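Local coordinates for protein LIN-41 (Caenorhabditis elegans, PDB 4UMG) that controls the onset of developmental plasticity as a TRIM-NHL protein, the part described here being its filamin domain, at residues A[20-26]-A[101-106]. Residues are numbered along the deposited sequence; the frame is centred on the assembly and turned at random.
Sequences AIRERQT and YYPSIE
Over one face of the Tyr-101 ring sits Thr-26, whose CB makes a CH-pi contact 4.1 Å from the ring centroid, while its CG2 meets ring atom CE1 at 3.6 Å. At the Tyr-102 ring the methylene CG of Gln-25 comes to the edge, and the backbone of Glu-23 approaches obliquely, its C 3.5 Å from CE1. A water lying in the Tyr-102 ring plane joins OH to OE1 of Glu-23. The Arg-22 guanidinium receives Glu-106 at its edge: NH1 donates to OE1 at 3.0 Å in a salt bridge, almost in its own plane but from above the carboxylate, the two planes being 75° apart. With CG anti to the backbone N (chi1 -170°), the arginine chain runs past Ser-104 O before bending at chi3 to Glu-106. In this filamin-type beta fold, Thr-26 and Tyr-101 form an antiparallel hydrogen-bonded pair between strands 26-31 and 96-101. Farther along, Glu-23 N, within the type II turn Ile-21 to Arg-24, donates almost straight to Pro-103 O at 2.7 Å. An alanine in place of Arg-22 would probably leave the Glu-106 carboxylate without its near charge partner and uncover Ser-104 O. Beside the turn, Thr-26 OG1 donates to Arg-24 O at 2.9 Å, and Pro-103 CD lies 3.2 Å from that same oxygen; Ile-129 of strand 118-130 packs against Ala-20, Tyr-101 and Pro-103.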
# COMPACT_ATOMS: atom_id res chain seq x y z
N ALA A 20 -11.31 2.66 -6.03
CA ALA A 20 -11.93 1.67 -5.17
C ALA A 20 -13.37 2.01 -4.82
O ALA A 20 -13.88 3.09 -5.15
CB ALA A 20 -11.08 1.43 -3.92
N ILE A 21 -14.07 1.03 -4.28
CA ILE A 21 -15.49 1.17 -3.97
C ILE A 21 -15.70 1.28 -2.47
O ILE A 21 -15.16 0.49 -1.69
CB ILE A 21 -16.31 0.03 -4.63
CG1 ILE A 21 -16.11 0.03 -6.17
CG2 ILE A 21 -17.80 0.12 -4.26
CD1 ILE A 21 -16.67 -1.22 -6.93
N ARG A 22 -16.54 2.25 -2.08
CA ARG A 22 -16.91 2.49 -0.70
C ARG A 22 -17.50 1.24 -0.08
O ARG A 22 -18.25 0.49 -0.74
CB ARG A 22 -17.93 3.64 -0.63
CG ARG A 22 -18.23 4.17 0.77
CD ARG A 22 -19.31 5.25 0.74
NE ARG A 22 -20.59 4.75 0.25
CZ ARG A 22 -21.69 5.49 0.14
NH1 ARG A 22 -21.68 6.77 0.49
NH2 ARG A 22 -22.82 4.96 -0.31
N GLU A 23 -17.16 1.02 1.20
CA GLU A 23 -17.70 -0.06 2.03
C GLU A 23 -17.44 -1.47 1.48
O GLU A 23 -18.26 -2.39 1.65
CB GLU A 23 -19.22 0.17 2.30
CG GLU A 23 -19.49 1.43 3.10
CD GLU A 23 -20.95 1.75 3.32
OE1 GLU A 23 -21.67 0.92 3.92
OE2 GLU A 23 -21.37 2.87 2.94
N ARG A 24 -16.30 -1.64 0.80
CA ARG A 24 -15.90 -2.95 0.29
C ARG A 24 -14.47 -3.11 0.77
O ARG A 24 -13.71 -2.15 0.68
CB ARG A 24 -15.93 -2.98 -1.25
CG ARG A 24 -17.30 -2.69 -1.87
CD ARG A 24 -18.02 -3.93 -2.34
NE ARG A 24 -19.24 -3.56 -3.07
CZ ARG A 24 -19.36 -3.54 -4.39
NH1 ARG A 24 -18.33 -3.89 -5.16
NH2 ARG A 24 -20.50 -3.19 -4.96
N GLN A 25 -14.13 -4.27 1.36
CA GLN A 25 -12.75 -4.54 1.79
C GLN A 25 -11.90 -4.53 0.51
O GLN A 25 -12.24 -5.20 -0.47
CB GLN A 25 -12.68 -5.91 2.49
CG GLN A 25 -13.06 -5.80 3.97
CD GLN A 25 -12.78 -7.07 4.74
OE1 GLN A 25 -13.00 -8.19 4.28
NE2 GLN A 25 -12.30 -6.90 5.97
N THR A 26 -10.85 -3.70 0.50
CA THR A 26 -10.04 -3.41 -0.67
C THR A 26 -8.62 -3.91 -0.44
O THR A 26 -8.09 -3.72 0.65
CB THR A 26 -10.07 -1.88 -0.89
OG1 THR A 26 -11.44 -1.48 -1.02
CG2 THR A 26 -9.28 -1.43 -2.12
N TYR A 101 -7.69 -2.71 3.39
CA TYR A 101 -8.34 -1.64 4.12
C TYR A 101 -9.81 -1.54 3.76
O TYR A 101 -10.24 -2.06 2.73
CB TYR A 101 -7.59 -0.30 3.93
CG TYR A 101 -7.82 0.33 2.58
CD1 TYR A 101 -7.10 -0.10 1.46
CD2 TYR A 101 -8.71 1.39 2.42
CE1 TYR A 101 -7.29 0.50 0.21
CE2 TYR A 101 -8.97 1.94 1.17
CZ TYR A 101 -8.25 1.50 0.07
OH TYR A 101 -8.46 2.05 -1.17
N TYR A 102 -10.60 -0.87 4.60
CA TYR A 102 -12.05 -0.74 4.39
C TYR A 102 -12.41 0.74 4.33
O TYR A 102 -12.41 1.41 5.37
CB TYR A 102 -12.78 -1.41 5.54
CG TYR A 102 -14.28 -1.45 5.38
CD1 TYR A 102 -14.90 -2.50 4.71
CD2 TYR A 102 -15.08 -0.49 5.99
CE1 TYR A 102 -16.29 -2.57 4.61
CE2 TYR A 102 -16.48 -0.58 5.94
CZ TYR A 102 -17.07 -1.63 5.26
OH TYR A 102 -18.44 -1.72 5.16
N PRO A 103 -12.64 1.28 3.11
CA PRO A 103 -12.98 2.71 3.00
C PRO A 103 -14.46 2.92 3.29
O PRO A 103 -15.30 2.53 2.48
CB PRO A 103 -12.61 3.04 1.55
CG PRO A 103 -12.71 1.74 0.81
CD PRO A 103 -12.64 0.61 1.79
N SER A 104 -14.78 3.53 4.45
CA SER A 104 -16.19 3.70 4.87
C SER A 104 -16.90 4.85 4.17
O SER A 104 -18.13 4.86 4.09
CB SER A 104 -16.28 3.86 6.39
OG SER A 104 -15.89 5.16 6.80
N ILE A 105 -16.14 5.84 3.70
CA ILE A 105 -16.69 7.03 3.07
C ILE A 105 -16.10 7.25 1.67
O ILE A 105 -14.99 6.80 1.37
CB ILE A 105 -16.56 8.27 4.00
CG1 ILE A 105 -15.09 8.65 4.29
CG2 ILE A 105 -17.36 8.09 5.29
CD1 ILE A 105 -14.90 10.06 4.90
N GLU A 106 -16.86 7.95 0.82
CA GLU A 106 -16.43 8.26 -0.54
C GLU A 106 -15.40 9.37 -0.50
O GLU A 106 -15.42 10.16 0.45
CB GLU A 106 -17.64 8.71 -1.39
CG GLU A 106 -18.51 9.77 -0.74
CD GLU A 106 -19.71 9.26 0.05
OE1 GLU A 106 -19.51 8.66 1.14
OE2 GLU A 106 -20.85 9.47 -0.41
O HOH W 1 -19.91 0.05 6.52